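Local coordinates for protein acyl-coenzyme A oxidase acox-1.2 (Caenorhabditis elegans, PDB 5K3J) that catalyses the FAD-dependent first oxidation step of peroxisomal beta-oxidation on ascaroside-CoA pheromone precursors with a five-carbon omega side chain, producing hydrogen peroxide, at residues A[298-303]-A[394-399]; A[348-353]-A[606-611]; A[74-79]-A[102-107]; A[86-89]-A[94-97]. One frame throughout, in Å; residues are numbered along the deposited sequence.

Contact 1: residues A[298-303]-A[394-399]. With ATP (adenosine-5'-triphosphate), chain D.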
loop_
_atom_site.group_PDB
_atom_site.type_symbol
_atom_site.label_atom_id
_atom_site.label_comp_id
_atom_site.label_asym_id
_atom_site.label_seq_id
_atom_site.Cartn_x
_atom_site.Cartn_y
_atom_site.Cartn_z
ATOM N N MET A 298 6.350 17.716 -6.623
ATOM C CA MET A 298 7.581 17.918 -5.875
ATOM C C MET A 298 7.621 17.039 -4.631
ATOM O O MET A 298 8.600 16.333 -4.388
ATOM C CB MET A 298 7.708 19.385 -5.479
ATOM C CG MET A 298 8.848 19.679 -4.530
ATOM S SD MET A 298 10.452 19.490 -5.313
ATOM C CE MET A 298 10.342 20.767 -6.561
ATOM N N GLU A 299 6.545 17.090 -3.851
ATOM C CA GLU A 299 6.476 16.423 -2.553
ATOM C C GLU A 299 6.353 14.902 -2.675
ATOM O O GLU A 299 6.967 14.158 -1.906
ATOM C CB GLU A 299 5.299 16.971 -1.751
ATOM C CG GLU A 299 5.183 16.407 -0.349
ATOM C CD GLU A 299 3.904 16.831 0.341
ATOM O OE1 GLU A 299 2.886 17.014 -0.359
ATOM O OE2 GLU A 299 3.914 16.981 1.582
ATOM N N GLN A 300 5.557 14.437 -3.636
ATOM C CA GLN A 300 5.455 13.007 -3.885
ATOM C C GLN A 300 6.651 12.557 -4.710
ATOM O O GLN A 300 6.769 11.385 -5.062
ATOM C CB GLN A 300 4.139 12.656 -4.588
ATOM C CG GLN A 300 2.878 12.969 -3.814
ATOM C CD GLN A 300 2.437 11.829 -2.930
ATOM O OE1 GLN A 300 2.746 10.669 -3.192
ATOM N NE2 GLN A 300 1.705 12.153 -1.873
ATOM N N GLY A 301 7.550 13.493 -4.992
ATOM C CA GLY A 301 8.840 13.162 -5.555
ATOM C C GLY A 301 9.857 12.938 -4.449
ATOM O O GLY A 301 10.779 12.135 -4.596
ATOM N N LEU A 302 9.664 13.616 -3.318
ATOM C CA LEU A 302 10.627 13.569 -2.215
ATOM C C LEU A 302 10.390 12.407 -1.238
ATOM O O LEU A 302 11.353 11.774 -0.806
ATOM C CB LEU A 302 10.628 14.900 -1.458
ATOM C CG LEU A 302 11.285 16.053 -2.222
ATOM C CD1 LEU A 302 11.063 17.396 -1.537
ATOM C CD2 LEU A 302 12.774 15.787 -2.397
ATOM N N PHE A 303 9.133 12.136 -0.886
ATOM C CA PHE A 303 8.778 10.931 -0.129
ATOM C C PHE A 303 9.400 9.692 -0.769
ATOM O O PHE A 303 9.983 8.844 -0.094
ATOM C CB PHE A 303 7.264 10.736 -0.091
ATOM C CG PHE A 303 6.529 11.696 0.793
ATOM C CD1 PHE A 303 6.974 11.999 2.070
ATOM C CD2 PHE A 303 5.355 12.280 0.342
ATOM C CE1 PHE A 303 6.257 12.877 2.873
ATOM C CE2 PHE A 303 4.641 13.155 1.136
ATOM C CZ PHE A 303 5.095 13.454 2.405
ATOM N N HIS A 394 -0.080 7.991 -7.370
ATOM C CA HIS A 394 -0.344 6.582 -7.635
ATOM C C HIS A 394 0.947 5.819 -7.898
ATOM O O HIS A 394 1.178 4.756 -7.322
ATOM C CB HIS A 394 -1.298 6.439 -8.821
ATOM C CG HIS A 394 -1.466 5.030 -9.300
ATOM N ND1 HIS A 394 -2.076 4.053 -8.547
ATOM C CD2 HIS A 394 -1.103 4.438 -10.464
ATOM C CE1 HIS A 394 -2.084 2.918 -9.223
ATOM N NE2 HIS A 394 -1.498 3.124 -10.388
ATOM N N GLU A 395 1.790 6.374 -8.763
ATOM C CA GLU A 395 3.064 5.749 -9.109
ATOM C C GLU A 395 4.076 5.864 -7.969
ATOM O O GLU A 395 4.907 4.977 -7.785
ATOM C CB GLU A 395 3.640 6.363 -10.391
ATOM C CG GLU A 395 2.810 6.089 -11.639
ATOM C CD GLU A 395 3.400 6.722 -12.887
ATOM O OE1 GLU A 395 4.397 7.465 -12.759
ATOM O OE2 GLU A 395 2.868 6.479 -13.993
ATOM N N THR A 396 4.005 6.954 -7.209
ATOM C CA THR A 396 4.836 7.099 -6.017
ATOM C C THR A 396 4.463 6.025 -5.005
ATOM O O THR A 396 5.314 5.523 -4.271
ATOM C CB THR A 396 4.682 8.492 -5.370
ATOM O OG1 THR A 396 5.061 9.500 -6.314
ATOM C CG2 THR A 396 5.557 8.620 -4.133
ATOM N N GLY A 397 3.179 5.677 -4.981
ATOM C CA GLY A 397 2.681 4.618 -4.126
ATOM C C GLY A 397 3.321 3.283 -4.445
ATOM O O GLY A 397 3.973 2.683 -3.591
ATOM N N GLU A 398 3.139 2.823 -5.680
ATOM C CA GLU A 398 3.742 1.574 -6.137
ATOM C C GLU A 398 5.247 1.562 -5.907
ATOM O O GLU A 398 5.814 0.549 -5.498
ATOM C CB GLU A 398 3.453 1.347 -7.618
ATOM C CG GLU A 398 1.991 1.113 -7.947
ATOM C CD GLU A 398 1.763 0.986 -9.441
ATOM O OE1 GLU A 398 2.283 1.839 -10.192
ATOM O OE2 GLU A 398 1.078 0.032 -9.868
ATOM N N GLY A 399 5.887 2.698 -6.168
ATOM C CA GLY A 399 7.321 2.830 -5.992
ATOM C C GLY A 399 7.762 2.606 -4.560
ATOM O O GLY A 399 8.738 1.900 -4.309
HETATM P PG ATP D . -3.310 1.629 -18.553
HETATM O O1G ATP D . -3.848 2.653 -19.522
HETATM O O2G ATP D . -4.036 0.304 -18.591
HETATM O O3G ATP D . -1.803 1.518 -18.536
HETATM P PB ATP D . -3.521 1.367 -15.770
HETATM O O1B ATP D . -2.440 1.983 -14.911
HETATM O O2B ATP D . -3.444 -0.096 -16.142
HETATM O O3B ATP D . -3.677 2.248 -17.110
HETATM P PA ATP D . -6.238 0.837 -15.520
HETATM O O1A ATP D . -7.264 1.814 -16.047
HETATM O O2A ATP D . -5.782 -0.316 -16.383
HETATM O O3A ATP D . -4.934 1.662 -15.062
HETATM O "O5'" ATP D . -6.761 0.246 -14.120
HETATM C "C5'" ATP D . -5.913 -0.575 -13.317
HETATM C "C4'" ATP D . -6.169 -0.188 -11.871
HETATM O "O4'" ATP D . -5.285 0.860 -11.458
HETATM C "C3'" ATP D . -7.593 0.321 -11.730
HETATM O "O3'" ATP D . -8.275 -0.431 -10.724
HETATM C "C2'" ATP D . -7.457 1.769 -11.309
HETATM O "O2'" ATP D . -8.400 2.115 -10.294
HETATM C "C1'" ATP D . -6.029 1.885 -10.797
HETATM N N9 ATP D . -5.442 3.217 -11.088
HETATM C C8 ATP D . -4.949 3.614 -12.274
HETATM N N7 ATP D . -4.480 4.885 -12.217
HETATM C C5 ATP D . -4.669 5.326 -10.961
HETATM C C6 ATP D . -4.402 6.581 -10.221
HETATM N N6 ATP D . -3.822 7.649 -10.824
HETATM N N1 ATP D . -4.755 6.619 -8.917
HETATM C C2 ATP D . -5.331 5.567 -8.304
HETATM N N3 ATP D . -5.603 4.402 -8.915
HETATM C C4 ATP D . -5.301 4.222 -10.221
#
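Two helices of the C-alpha1 domain of the acyl-CoA oxidase fold, 287-315 and 379-405, meet here through Q300 and T396. The crossing lies deep in the subunit, between the substrate pocket and the ATP site. T396 OG1 is 2.8 Å from Q300 O and is also within hydrogen-bonding reach of V392 O in its own helix. OG1 lies beside the backbone N (chi1 -60°), which puts CG2 anti to N and next to the amide of Q300. CG2 lies 3.6 Å from Q300 OE1. The Q300 chain bends at chi2 (-89°), and its NE2 is hydrogen-bonded to A425 O. One residue earlier, E299 OE1 binds the ascaroside-CoA, and E299 is important for substrate specificity. On the other helix, H394 leaves the backbone on the side away from Q300, and its ring lies against the adenine of ATP. The nucleotide is shared across the dimer, since Q402 and H340 of the second subunit also bind it. The adenine covers one face of the H394 imidazole. Its C5 sits over the ring centre, 3.6 Å above the plane, and H394 CB comes 3.4 Å from ATP C6.

Contact 2: residues A[348-353]-A[606-611]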
loop_
_atom_site.group_PDB
_atom_site.type_symbol
_atom_site.label_atom_id
_atom_site.label_comp_id
_atom_site.label_asym_id
_atom_site.label_seq_id
_atom_site.Cartn_x
_atom_site.Cartn_y
_atom_site.Cartn_z
ATOM N N ARG A 348 11.878 8.192 -11.488
ATOM C CA ARG A 348 10.621 8.909 -11.312
ATOM C C ARG A 348 10.734 9.997 -10.251
ATOM O O ARG A 348 10.172 11.077 -10.404
ATOM C CB ARG A 348 9.499 7.935 -10.945
ATOM C CG ARG A 348 8.886 7.227 -12.142
ATOM C CD ARG A 348 7.946 6.109 -11.719
ATOM N NE ARG A 348 7.175 5.603 -12.850
ATOM C CZ ARG A 348 6.339 4.573 -12.786
ATOM N NH1 ARG A 348 6.169 3.931 -11.639
ATOM N NH2 ARG A 348 5.677 4.184 -13.867
ATOM N N ALA A 349 11.464 9.702 -9.180
ATOM C CA ALA A 349 11.651 10.658 -8.094
ATOM C C ALA A 349 12.279 11.949 -8.607
ATOM O O ALA A 349 11.846 13.045 -8.249
ATOM C CB ALA A 349 12.504 10.055 -6.999
ATOM N N TYR A 350 13.306 11.808 -9.441
ATOM C CA TYR A 350 13.924 12.950 -10.102
ATOM C C TYR A 350 12.958 13.598 -11.086
ATOM O O TYR A 350 12.797 14.817 -11.096
ATOM C CB TYR A 350 15.204 12.527 -10.827
ATOM C CG TYR A 350 16.408 12.386 -9.923
ATOM C CD1 TYR A 350 16.787 11.148 -9.428
ATOM C CD2 TYR A 350 17.163 13.494 -9.565
ATOM C CE1 TYR A 350 17.885 11.012 -8.601
ATOM C CE2 TYR A 350 18.265 13.372 -8.738
ATOM C CZ TYR A 350 18.621 12.126 -8.259
ATOM O OH TYR A 350 19.714 11.994 -7.436
ATOM N N ALA A 351 12.316 12.772 -11.908
ATOM C CA ALA A 351 11.412 13.261 -12.942
ATOM C C ALA A 351 10.241 14.031 -12.342
ATOM O O ALA A 351 9.847 15.077 -12.861
ATOM C CB ALA A 351 10.903 12.107 -13.793
ATOM N N PHE A 352 9.691 13.512 -11.248
ATOM C CA PHE A 352 8.556 14.154 -10.588
ATOM C C PHE A 352 8.948 15.516 -10.020
ATOM O O PHE A 352 8.216 16.494 -10.163
ATOM C CB PHE A 352 7.994 13.277 -9.459
ATOM C CG PHE A 352 7.377 11.987 -9.926
ATOM C CD1 PHE A 352 7.128 11.764 -11.269
ATOM C CD2 PHE A 352 7.043 10.997 -9.014
ATOM C CE1 PHE A 352 6.567 10.579 -11.696
ATOM C CE2 PHE A 352 6.482 9.811 -9.435
ATOM C CZ PHE A 352 6.243 9.602 -10.778
ATOM N N ILE A 353 10.109 15.565 -9.373
ATOM C CA ILE A 353 10.581 16.773 -8.699
ATOM C C ILE A 353 10.813 17.916 -9.684
ATOM O O ILE A 353 10.437 19.061 -9.420
ATOM C CB ILE A 353 11.874 16.487 -7.905
ATOM C CG1 ILE A 353 11.537 15.718 -6.626
ATOM C CG2 ILE A 353 12.610 17.777 -7.562
ATOM C CD1 ILE A 353 12.745 15.147 -5.921
ATOM N N ASP A 606 22.172 9.728 -1.869
ATOM C CA ASP A 606 22.916 10.511 -0.883
ATOM C C ASP A 606 22.821 11.990 -1.221
ATOM O O ASP A 606 22.963 12.854 -0.355
ATOM C CB ASP A 606 24.385 10.081 -0.832
ATOM C CG ASP A 606 24.593 8.804 -0.045
ATOM O OD1 ASP A 606 23.813 8.554 0.899
ATOM O OD2 ASP A 606 25.534 8.047 -0.372
ATOM N N SER A 607 22.569 12.264 -2.495
ATOM C CA SER A 607 22.468 13.622 -3.002
ATOM C C SER A 607 21.261 14.369 -2.451
ATOM O O SER A 607 21.293 15.593 -2.323
ATOM C CB SER A 607 22.405 13.598 -4.525
ATOM O OG SER A 607 23.549 12.964 -5.064
ATOM N N PHE A 608 20.197 13.641 -2.121
ATOM C CA PHE A 608 18.996 14.266 -1.571
ATOM C C PHE A 608 19.298 14.879 -0.201
ATOM O O PHE A 608 18.497 15.651 0.333
ATOM C CB PHE A 608 17.848 13.255 -1.474
ATOM C CG PHE A 608 17.328 12.790 -2.812
ATOM C CD1 PHE A 608 16.445 13.567 -3.538
ATOM C CD2 PHE A 608 17.716 11.570 -3.337
ATOM C CE1 PHE A 608 15.966 13.147 -4.762
ATOM C CE2 PHE A 608 17.237 11.142 -4.563
ATOM C CZ PHE A 608 16.361 11.936 -5.276
ATOM N N GLN A 609 20.466 14.523 0.339
ATOM C CA GLN A 609 20.992 15.044 1.600
ATOM C C GLN A 609 19.938 15.078 2.699
ATOM O O GLN A 609 19.780 16.072 3.405
ATOM C CB GLN A 609 21.615 16.428 1.379
ATOM C CG GLN A 609 23.081 16.323 0.972
ATOM C CD GLN A 609 23.635 17.587 0.348
ATOM O OE1 GLN A 609 22.940 18.594 0.223
ATOM N NE2 GLN A 609 24.902 17.537 -0.050
ATOM N N ILE A 610 19.222 13.965 2.828
ATOM C CA ILE A 610 18.275 13.762 3.915
ATOM C C ILE A 610 19.007 13.270 5.156
ATOM O O ILE A 610 19.582 12.182 5.151
ATOM C CB ILE A 610 17.189 12.746 3.525
ATOM C CG1 ILE A 610 16.528 13.152 2.203
ATOM C CG2 ILE A 610 16.162 12.611 4.636
ATOM C CD1 ILE A 610 15.585 12.102 1.630
ATOM N N SER A 611 18.990 14.073 6.215
ATOM C CA SER A 611 19.659 13.712 7.458
ATOM C C SER A 611 18.999 12.488 8.091
ATOM O O SER A 611 17.861 12.149 7.759
ATOM C CB SER A 611 19.639 14.889 8.431
ATOM O OG SER A 611 18.317 15.167 8.867
#
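Y350 and F608 reach each other with similar first torsions: in both, CG lies beside the backbone N and anti to the carbonyl carbon (chi1 -80° and -68°). Y350 extends from helix 343-363. F608 extends from the turn D606 to Q609, a type I beta turn at the end of helix 601-606. F608 CZ lies over one face of the Y350 ring, displaced toward the rim, and is 3.7 Å from Y350 CZ. The centroids are 5.1 Å apart and the planes make an angle of 41°, an oblique aromatic pair. I353, one turn further along the helix, brings its CD1 to the edge of the F608 ring. That methyl is 4.0 Å from F608 CE1 and close to the ring plane. The contact is plain packing that joins the C-alpha1 region to the C-terminal region of the chain. Helix 287-315 packs against both I353 and F608, through L302 and A305. Helix 25-32 adds I32 against Y350. With only apolar touches across the two segments, shape sets the fit, while a hydrogen bond from Y350 OH to L604 O, near the end of helix 601-606, holds the far end of the tyrosine ring.

Contact 3: residues A[74-79]-A[102-107]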
loop_
_atom_site.group_PDB
_atom_site.type_symbol
_atom_site.label_atom_id
_atom_site.label_comp_id
_atom_site.label_asym_id
_atom_site.label_seq_id
_atom_site.Cartn_x
_atom_site.Cartn_y
_atom_site.Cartn_z
ATOM N N THR A 74 3.117 18.256 19.031
ATOM C CA THR A 74 2.817 19.510 19.718
ATOM C C THR A 74 4.022 20.004 20.521
ATOM O O THR A 74 4.305 21.209 20.558
ATOM C CB THR A 74 1.603 19.353 20.653
ATOM O OG1 THR A 74 0.416 19.199 19.869
ATOM C CG2 THR A 74 1.448 20.563 21.548
ATOM N N ARG A 75 4.726 19.070 21.163
ATOM C CA ARG A 75 5.960 19.393 21.870
ATOM C C ARG A 75 6.964 20.008 20.898
ATOM O O ARG A 75 7.482 21.099 21.137
ATOM C CB ARG A 75 6.571 18.152 22.532
ATOM C CG ARG A 75 7.876 18.437 23.282
ATOM C CD ARG A 75 8.569 17.165 23.739
ATOM N NE ARG A 75 9.326 16.532 22.665
ATOM C CZ ARG A 75 10.560 16.884 22.322
ATOM N NH1 ARG A 75 11.174 17.871 22.960
ATOM N NH2 ARG A 75 11.181 16.251 21.341
ATOM N N LYS A 76 7.205 19.315 19.788
ATOM C CA LYS A 76 8.260 19.691 18.859
ATOM C C LYS A 76 7.926 20.966 18.084
ATOM O O LYS A 76 8.824 21.729 17.739
ATOM C CB LYS A 76 8.538 18.540 17.895
ATOM C CG LYS A 76 9.972 18.505 17.386
ATOM C CD LYS A 76 10.911 17.857 18.397
ATOM C CE LYS A 76 11.018 16.354 18.201
ATOM N NZ LYS A 76 11.650 16.055 16.895
ATOM N N ILE A 77 6.641 21.209 17.823
ATOM C CA ILE A 77 6.233 22.381 17.040
ATOM C C ILE A 77 6.294 23.665 17.872
ATOM O O ILE A 77 6.510 24.755 17.334
ATOM C CB ILE A 77 4.803 22.216 16.455
ATOM C CG1 ILE A 77 4.597 23.127 15.243
ATOM C CG2 ILE A 77 3.744 22.475 17.510
ATOM C CD1 ILE A 77 5.617 22.907 14.143
ATOM N N SER A 78 6.121 23.535 19.185
ATOM C CA SER A 78 6.173 24.692 20.067
ATOM C C SER A 78 7.617 25.081 20.331
ATOM O O SER A 78 7.937 26.260 20.462
ATOM C CB SER A 78 5.450 24.408 21.386
ATOM O OG SER A 78 6.183 23.500 22.191
ATOM N N ILE A 79 8.489 24.082 20.412
ATOM C CA ILE A 79 9.916 24.331 20.570
ATOM C C ILE A 79 10.488 24.907 19.276
ATOM O O ILE A 79 11.211 25.906 19.293
ATOM C CB ILE A 79 10.688 23.051 20.937
ATOM C CG1 ILE A 79 10.134 22.440 22.222
ATOM C CG2 ILE A 79 12.168 23.354 21.094
ATOM C CD1 ILE A 79 10.743 21.107 22.565
ATOM N N GLU A 102 12.213 17.852 8.416
ATOM C CA GLU A 102 13.306 17.231 9.147
ATOM C C GLU A 102 13.029 17.146 10.638
ATOM O O GLU A 102 13.021 16.057 11.205
ATOM C CB GLU A 102 14.618 17.983 8.918
ATOM C CG GLU A 102 15.748 17.467 9.801
ATOM C CD GLU A 102 17.105 18.009 9.395
ATOM O OE1 GLU A 102 17.723 18.744 10.196
ATOM O OE2 GLU A 102 17.563 17.696 8.275
ATOM N N VAL A 103 12.813 18.293 11.273
ATOM C CA VAL A 103 12.603 18.330 12.720
ATOM C C VAL A 103 11.298 17.642 13.117
ATOM O O VAL A 103 11.304 16.681 13.888
ATOM C CB VAL A 103 12.587 19.768 13.259
ATOM C CG1 VAL A 103 12.309 19.770 14.751
ATOM C CG2 VAL A 103 13.905 20.449 12.963
ATOM N N ILE A 104 10.177 18.124 12.588
ATOM C CA ILE A 104 8.882 17.541 12.934
ATOM C C ILE A 104 8.661 16.176 12.281
ATOM O O ILE A 104 8.500 15.165 12.967
ATOM C CB ILE A 104 7.715 18.473 12.542
ATOM C CG1 ILE A 104 7.903 19.864 13.154
ATOM C CG2 ILE A 104 6.390 17.891 13.009
ATOM C CD1 ILE A 104 7.771 19.911 14.670
ATOM N N GLY A 105 8.644 16.152 10.954
ATOM C CA GLY A 105 8.389 14.921 10.234
ATOM C C GLY A 105 7.103 14.993 9.436
ATOM O O GLY A 105 6.540 16.073 9.228
ATOM N N TYR A 106 6.627 13.834 9.002
ATOM C CA TYR A 106 5.481 13.778 8.114
ATOM C C TYR A 106 4.183 13.413 8.829
ATOM O O TYR A 106 3.101 13.596 8.275
ATOM C CB TYR A 106 5.734 12.770 6.999
ATOM C CG TYR A 106 7.061 12.910 6.292
ATOM C CD1 TYR A 106 7.630 14.158 6.048
ATOM C CD2 TYR A 106 7.746 11.784 5.861
ATOM C CE1 TYR A 106 8.847 14.269 5.394
ATOM C CE2 TYR A 106 8.954 11.888 5.211
ATOM C CZ TYR A 106 9.500 13.133 4.979
ATOM O OH TYR A 106 10.708 13.254 4.330
ATOM N N GLU A 107 4.287 12.916 10.058
ATOM C CA GLU A 107 3.138 12.304 10.721
ATOM C C GLU A 107 2.133 13.303 11.296
ATOM O O GLU A 107 1.075 12.905 11.786
ATOM C CB GLU A 107 3.622 11.363 11.821
ATOM C CG GLU A 107 4.707 10.418 11.348
ATOM C CD GLU A 107 4.822 9.183 12.213
ATOM O OE1 GLU A 107 3.842 8.859 12.918
ATOM O OE2 GLU A 107 5.891 8.538 12.183
#
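K76 curls over V103 and I104 with a strongly bent side chain. Its CG is anti to the backbone N (chi1 -151°), and further bends at chi2, chi3 and chi4 carry the ammonium group round to the backbone of V103. NZ donates to V103 O at 3.1 Å. It comes from above the carbonyl plane rather than on a lone pair. NZ also pairs with D57 and bonds to L55 O, so three oxygens hold the buried ammonium. V103 O in turn receives R616 NH2. Lower on the same side chain, K76 CG packs at 3.7 Å on V103 CG1. The contact belongs to the all-helical N-terminal domain of the acyl-CoA oxidase fold. Helix 66-82 lies here against the last residues of helix 93-103 and the turn that follows, where G105 has a positive phi. I104 has CG1 beside the backbone N and anti to the carbonyl carbon, then bends at chi2 (-68°). It runs past K76 in the opposite direction, with I104 CD1 3.6 Å from K76 CB. The same methyl meets I77 on its CG1 branch, which is set anti to the backbone N (chi1 -158°). The I77 and I104 side chains cross at a slant, with I77 CD1 3.7 Å from I104 CD1. L80, one turn on from K76, packs on both V103 and I104. I77 also touches L652 of the second subunit.

Contact 4: residues A[86-89]-A[94-97]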
loop_
_atom_site.group_PDB
_atom_site.type_symbol
_atom_site.label_atom_id
_atom_site.label_comp_id
_atom_site.label_asym_id
_atom_site.label_seq_id
_atom_site.Cartn_x
_atom_site.Cartn_y
_atom_site.Cartn_z
ATOM N N GLN A 86 15.729 31.988 14.524
ATOM C CA GLN A 86 17.167 31.775 14.555
ATOM C C GLN A 86 17.607 31.008 13.315
ATOM O O GLN A 86 18.576 31.369 12.643
ATOM C CB GLN A 86 17.584 30.991 15.797
ATOM C CG GLN A 86 17.197 31.592 17.124
ATOM C CD GLN A 86 17.846 30.846 18.273
ATOM O OE1 GLN A 86 18.880 30.194 18.103
ATOM N NE2 GLN A 86 17.240 30.930 19.449
ATOM N N LEU A 87 16.864 29.948 13.020
ATOM C CA LEU A 87 17.292 28.929 12.073
ATOM C C LEU A 87 16.996 29.257 10.614
ATOM O O LEU A 87 17.771 28.890 9.729
ATOM C CB LEU A 87 16.643 27.592 12.438
ATOM C CG LEU A 87 17.020 27.031 13.812
ATOM C CD1 LEU A 87 16.042 25.952 14.274
ATOM C CD2 LEU A 87 18.444 26.494 13.797
ATOM N N ILE A 88 15.874 29.922 10.347
ATOM C CA ILE A 88 15.505 30.229 8.962
ATOM C C ILE A 88 14.872 31.600 8.729
ATOM O O ILE A 88 14.603 32.356 9.665
ATOM C CB ILE A 88 14.492 29.209 8.392
ATOM C CG1 ILE A 88 13.155 29.311 9.138
ATOM C CG2 ILE A 88 15.044 27.790 8.405
ATOM C CD1 ILE A 88 12.021 28.584 8.449
ATOM N N ASP A 89 14.630 31.891 7.452
ATOM C CA ASP A 89 13.801 33.010 7.027
ATOM C C ASP A 89 12.344 32.560 7.086
ATOM O O ASP A 89 11.902 31.770 6.251
ATOM C CB ASP A 89 14.196 33.459 5.616
ATOM C CG ASP A 89 13.328 34.584 5.083
ATOM O OD1 ASP A 89 12.653 35.266 5.883
ATOM O OD2 ASP A 89 13.336 34.793 3.850
ATOM N N GLU A 94 10.474 27.450 1.108
ATOM C CA GLU A 94 11.429 26.381 0.833
ATOM C C GLU A 94 12.174 25.971 2.097
ATOM O O GLU A 94 12.306 24.785 2.391
ATOM C CB GLU A 94 12.426 26.800 -0.251
ATOM C CG GLU A 94 11.932 26.592 -1.667
ATOM C CD GLU A 94 13.066 26.584 -2.670
ATOM O OE1 GLU A 94 14.126 27.179 -2.375
ATOM O OE2 GLU A 94 12.899 25.976 -3.748
ATOM N N GLU A 95 12.645 26.958 2.851
ATOM C CA GLU A 95 13.397 26.684 4.071
ATOM C C GLU A 95 12.509 26.115 5.173
ATOM O O GLU A 95 12.923 25.218 5.904
ATOM C CB GLU A 95 14.096 27.946 4.573
ATOM C CG GLU A 95 15.307 28.352 3.741
ATOM C CD GLU A 95 16.126 29.445 4.407
ATOM O OE1 GLU A 95 15.738 29.891 5.506
ATOM O OE2 GLU A 95 17.157 29.860 3.836
ATOM N N SER A 96 11.290 26.635 5.288
ATOM C CA SER A 96 10.382 26.207 6.348
ATOM C C SER A 96 9.968 24.753 6.154
ATOM O O SER A 96 9.810 24.007 7.124
ATOM C CB SER A 96 9.145 27.103 6.400
ATOM O OG SER A 96 8.489 26.981 7.646
ATOM N N LEU A 97 9.799 24.360 4.895
ATOM C CA LEU A 97 9.474 22.982 4.561
ATOM C C LEU A 97 10.611 22.033 4.915
ATOM O O LEU A 97 10.368 20.934 5.404
ATOM C CB LEU A 97 9.130 22.852 3.078
ATOM C CG LEU A 97 7.743 23.351 2.664
ATOM C CD1 LEU A 97 7.412 22.907 1.242
ATOM C CD2 LEU A 97 6.663 22.899 3.649
#
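I88 and E95 carry most of this contact, with S96 beside them. Both segments belong to the helical N-terminal domain. I88 is the first residue to leave the helical path after the short helix 84-87, and E95 lies in the first turns of helix 93-103. The two side chains slide past each other in opposite directions. E95 is extended beyond CG. Its CB is 4.0 Å from I88 CG2, and E95 OE1 is beside I88 CB at 3.2 Å. I88 has CG1 between the backbone N and the carbonyl carbon (chi1 66°). From there CD1 extends over the helix backbone, 3.6 Å from S96 CA and 3.8 Å from S96 CB. I45 of helix 36-49 also packs on I88. The carboxylate of E95 then turns to the chain after I88. E95 OE1 accepts the backbone N of D89 at 3.0 Å, with an N-H...O angle of 171°, and the donor comes nearly along the C-O axis. E95 OE2 has a salt bridge to R41, which also bonds to L87 O. The N-H and R41 would probably favour the charged form of E95, although D89 lies nearby, and the carboxylate links the chain after helix 84-87 to helix 93-103.

In the fold
Contacts 1, 2 and 3 are buried, with contact 1 nearest the centre of the chain. Contact 4 is only partly buried and includes the exposed D89. Contacts 1 and 2 cross along the chain and touch directly: M298 and I353 pack together, as do T396 and F352. Contacts 3 and 4 share helix 93-103, and contact 4 is nested inside the loop closed by contact 3. Their chemistry differs. Contact 2 is apolar, contact 1 is polar and lies between two ligand sites, and contacts 3 and 4 each place a charged side chain on a backbone group. Y106 against F303 joins contacts 1 and 3, and S611, probably hydrogen-bonded to E102, joins contacts 2 and 3.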